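Local structure of Esterase/lipase (Uncultured bacterium, 3K6K) at residues Val233-Ile245 with Asp256-Gly268. The protein probably hydrolyses carboxylic ester bonds as an alpha/beta-hydrolase esterase or lipase related to hormone-sensitive lipase. Sequence-based numbering, arbitrary orientation.
Sequences VYADLSGLPEMLI and DSTTLAERAGAAG. With SO4 (sulfate ion), chain I; SO4 (sulfate ion), chain F.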
# COMPACT_ATOMS: atom_id res chain seq x y z
N VAL A 233 5.74 3.19 -14.71
CA VAL A 233 5.44 4.36 -13.93
C VAL A 233 4.95 5.57 -14.80
O VAL A 233 4.11 6.36 -14.38
CB VAL A 233 6.63 4.65 -12.98
CG1 VAL A 233 6.78 6.05 -12.71
CG2 VAL A 233 6.45 3.88 -11.67
N TYR A 234 5.46 5.68 -16.02
CA TYR A 234 5.08 6.78 -16.90
C TYR A 234 3.90 6.40 -17.80
O TYR A 234 3.55 7.18 -18.64
CB TYR A 234 6.32 7.28 -17.70
CG TYR A 234 7.39 7.73 -16.71
CD1 TYR A 234 7.29 8.96 -16.05
CD2 TYR A 234 8.44 6.88 -16.36
CE1 TYR A 234 8.22 9.33 -15.09
CE2 TYR A 234 9.38 7.25 -15.41
CZ TYR A 234 9.27 8.46 -14.77
OH TYR A 234 10.21 8.82 -13.81
N ALA A 235 3.28 5.24 -17.63
CA ALA A 235 2.18 4.80 -18.54
C ALA A 235 0.80 5.45 -18.31
O ALA A 235 0.58 6.17 -17.34
CB ALA A 235 2.04 3.27 -18.53
N ASP A 236 -0.12 5.19 -19.23
CA ASP A 236 -1.54 5.34 -18.98
C ASP A 236 -1.93 3.98 -18.46
O ASP A 236 -2.01 3.00 -19.19
CB ASP A 236 -2.32 5.68 -20.24
CG ASP A 236 -3.82 5.51 -20.07
OD1 ASP A 236 -4.27 5.34 -18.92
OD2 ASP A 236 -4.53 5.51 -21.11
N LEU A 237 -2.15 3.91 -17.16
CA LEU A 237 -2.28 2.61 -16.53
C LEU A 237 -3.72 2.20 -16.42
O LEU A 237 -4.02 1.23 -15.72
CB LEU A 237 -1.64 2.70 -15.15
CG LEU A 237 -0.11 2.76 -15.21
CD1 LEU A 237 0.52 3.66 -14.17
CD2 LEU A 237 0.41 1.32 -15.07
N SER A 238 -4.62 3.00 -17.00
CA SER A 238 -6.08 2.72 -17.03
C SER A 238 -6.45 1.28 -17.41
O SER A 238 -5.98 0.73 -18.42
CB SER A 238 -6.77 3.65 -18.06
OG SER A 238 -6.48 5.01 -17.82
N GLY A 239 -7.29 0.65 -16.62
CA GLY A 239 -7.96 -0.58 -17.08
C GLY A 239 -7.17 -1.83 -16.78
O GLY A 239 -7.63 -2.98 -17.04
N LEU A 240 -5.97 -1.63 -16.23
CA LEU A 240 -5.24 -2.74 -15.61
C LEU A 240 -6.03 -3.34 -14.45
O LEU A 240 -6.78 -2.61 -13.78
CB LEU A 240 -3.87 -2.27 -15.18
CG LEU A 240 -2.93 -1.99 -16.36
CD1 LEU A 240 -1.58 -1.71 -15.80
CD2 LEU A 240 -2.82 -3.13 -17.38
N PRO A 241 -5.88 -4.65 -14.22
CA PRO A 241 -6.51 -5.47 -13.18
C PRO A 241 -5.89 -5.29 -11.78
O PRO A 241 -4.82 -4.67 -11.63
CB PRO A 241 -6.26 -6.90 -13.66
CG PRO A 241 -5.25 -6.85 -14.71
CD PRO A 241 -4.99 -5.44 -15.10
N GLU A 242 -6.55 -5.80 -10.75
CA GLU A 242 -6.06 -5.50 -9.40
C GLU A 242 -4.61 -5.89 -9.10
O GLU A 242 -4.15 -6.95 -9.49
CB GLU A 242 -7.00 -5.95 -8.32
CG GLU A 242 -7.59 -7.28 -8.53
CD GLU A 242 -8.87 -7.48 -7.69
OE1 GLU A 242 -8.93 -7.00 -6.54
OE2 GLU A 242 -9.80 -8.15 -8.17
N MET A 243 -3.93 -5.01 -8.37
CA MET A 243 -2.52 -5.15 -8.12
C MET A 243 -2.26 -5.40 -6.63
O MET A 243 -2.88 -4.75 -5.78
CB MET A 243 -1.83 -3.88 -8.55
CG MET A 243 -1.74 -3.64 -10.05
SD MET A 243 -0.86 -2.07 -10.26
CE MET A 243 -0.63 -1.86 -12.04
N LEU A 244 -1.39 -6.37 -6.34
CA LEU A 244 -0.82 -6.56 -5.02
C LEU A 244 0.67 -6.35 -5.25
O LEU A 244 1.26 -7.00 -6.11
CB LEU A 244 -1.13 -7.95 -4.48
CG LEU A 244 -0.56 -8.27 -3.06
CD1 LEU A 244 -1.34 -7.55 -1.87
CD2 LEU A 244 -0.45 -9.79 -2.86
N ILE A 245 1.25 -5.36 -4.56
CA ILE A 245 2.69 -5.09 -4.53
C ILE A 245 3.27 -5.43 -3.12
O ILE A 245 2.73 -5.02 -2.07
CB ILE A 245 3.00 -3.59 -4.93
CG1 ILE A 245 2.34 -3.21 -6.25
CG2 ILE A 245 4.52 -3.37 -5.08
CD1 ILE A 245 2.29 -1.81 -6.45
N ASP A 256 9.72 2.96 -6.41
CA ASP A 256 9.06 2.30 -7.57
C ASP A 256 7.67 1.72 -7.17
O ASP A 256 6.65 1.88 -7.88
CB ASP A 256 9.91 1.17 -8.20
CG ASP A 256 10.99 1.67 -9.22
OD1 ASP A 256 11.27 0.94 -10.16
OD2 ASP A 256 11.55 2.77 -9.12
N SER A 257 7.68 1.03 -6.04
CA SER A 257 6.47 0.51 -5.44
C SER A 257 5.49 1.58 -5.03
O SER A 257 4.33 1.50 -5.42
CB SER A 257 6.80 -0.43 -4.28
OG SER A 257 7.31 -1.65 -4.79
N THR A 258 5.91 2.56 -4.25
CA THR A 258 5.01 3.59 -3.80
C THR A 258 4.55 4.41 -5.01
O THR A 258 3.37 4.85 -5.10
CB THR A 258 5.67 4.55 -2.76
OG1 THR A 258 6.76 5.21 -3.41
CG2 THR A 258 6.26 3.86 -1.74
N THR A 259 5.46 4.65 -5.96
CA THR A 259 5.07 5.47 -7.14
C THR A 259 4.14 4.80 -8.11
O THR A 259 3.17 5.43 -8.59
CB THR A 259 6.25 6.05 -7.91
OG1 THR A 259 7.04 6.82 -7.02
CG2 THR A 259 5.74 7.04 -9.03
N LEU A 260 4.42 3.56 -8.44
CA LEU A 260 3.43 2.78 -9.16
C LEU A 260 2.08 2.73 -8.45
O LEU A 260 1.01 2.65 -9.10
CB LEU A 260 3.92 1.37 -9.33
CG LEU A 260 3.57 0.42 -10.51
CD1 LEU A 260 3.13 -0.97 -9.98
CD2 LEU A 260 2.73 0.96 -11.69
N ALA A 261 2.10 2.67 -7.13
CA ALA A 261 0.83 2.66 -6.39
C ALA A 261 0.15 4.03 -6.60
O ALA A 261 -1.03 4.11 -6.91
CB ALA A 261 1.06 2.33 -4.89
N GLU A 262 0.91 5.12 -6.43
CA GLU A 262 0.35 6.44 -6.67
C GLU A 262 -0.42 6.47 -8.01
O GLU A 262 -1.66 6.75 -8.05
CB GLU A 262 1.45 7.50 -6.67
CG GLU A 262 0.93 8.92 -6.67
CD GLU A 262 2.04 9.87 -6.46
OE1 GLU A 262 2.25 10.31 -5.34
OE2 GLU A 262 2.78 10.11 -7.40
N ARG A 263 0.28 6.11 -9.07
CA ARG A 263 -0.17 6.33 -10.41
C ARG A 263 -1.16 5.26 -10.82
O ARG A 263 -2.17 5.51 -11.52
CB ARG A 263 1.02 6.42 -11.39
CG ARG A 263 2.13 7.46 -10.97
CD ARG A 263 1.55 8.89 -10.69
NE ARG A 263 2.62 9.83 -10.29
CZ ARG A 263 3.47 10.42 -11.14
NH1 ARG A 263 3.35 10.20 -12.45
NH2 ARG A 263 4.43 11.23 -10.69
N ALA A 264 -0.92 4.05 -10.40
CA ALA A 264 -1.91 3.05 -10.76
C ALA A 264 -3.27 3.41 -10.04
O ALA A 264 -4.35 3.35 -10.66
CB ALA A 264 -1.43 1.71 -10.49
N GLY A 265 -3.21 3.86 -8.79
CA GLY A 265 -4.44 4.11 -8.03
C GLY A 265 -5.19 5.26 -8.67
O GLY A 265 -6.39 5.19 -8.81
N ALA A 266 -4.45 6.27 -9.14
CA ALA A 266 -5.04 7.49 -9.71
C ALA A 266 -5.61 7.22 -11.09
O ALA A 266 -6.48 7.98 -11.56
CB ALA A 266 -3.98 8.64 -9.81
N ALA A 267 -5.11 6.17 -11.73
CA ALA A 267 -5.64 5.67 -13.00
C ALA A 267 -6.85 4.77 -12.76
O ALA A 267 -7.43 4.23 -13.70
CB ALA A 267 -4.58 4.93 -13.78
N GLY A 268 -7.22 4.60 -11.50
CA GLY A 268 -8.42 3.79 -11.17
C GLY A 268 -8.16 2.30 -11.11
O GLY A 268 -9.06 1.56 -11.30
S SO4 I . 6.09 8.68 -3.85
O1 SO4 I . 7.11 7.66 -3.58
O2 SO4 I . 6.40 9.86 -3.03
O3 SO4 I . 6.08 8.96 -5.30
O4 SO4 I . 4.75 8.27 -3.44
S SO4 F . 6.63 12.74 -12.78
O1 SO4 F . 7.49 12.72 -11.59
O2 SO4 F . 5.70 13.88 -12.64
O3 SO4 F . 7.45 12.77 -14.00
O4 SO4 F . 5.83 11.54 -12.92
O HOH W 1 -8.60 1.92 -14.30
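S257 opens the row of contacts, its OG 3.3 Å from I245 CG2, where the helix of a beta-alpha-beta unit of the alpha/beta hydrolase fold packs on its own first strand. Helix 256-266 runs nearly antiparallel to strand 243-245, their axes 10.1 Å apart. Two residues on, T259 sets CG2 against V233 CG1, the two side chains crossing at about a right angle, while its OG1 bonds to S255 O. L260 fills the middle: CD1 lies 3.7 Å from I245 CD1 and near M243 SD, CD2 reaches L237 CD2, and V233 CG2 rests over its backbone N. R263 sets CB against L237 CD1, then bends at chi2 (-53°). Its NE makes a salt bridge to E262 OE2 (2.9 Å), which lies in the guanidinium plane and uses its anti lone pair, while NH1 and NH2 grip O4 of the chain F sulfate, probably from the crystallisation liquor; W195 of the second subunit adds a cation-pi contact. A leucine in place of R263 would probably leave the E262 carboxylate without its charged mate and the sulfate without these two N-H donors. A264 CB meets M243 SD at 3.8 Å, brought there by an extended chain. Past the helix, which closes in a Schellman motif at G268, A267 CB packs 3.9 Å from L237 CB, and one water donates to A267 O (2.7 Å) while accepting from G239 N (3.0 Å).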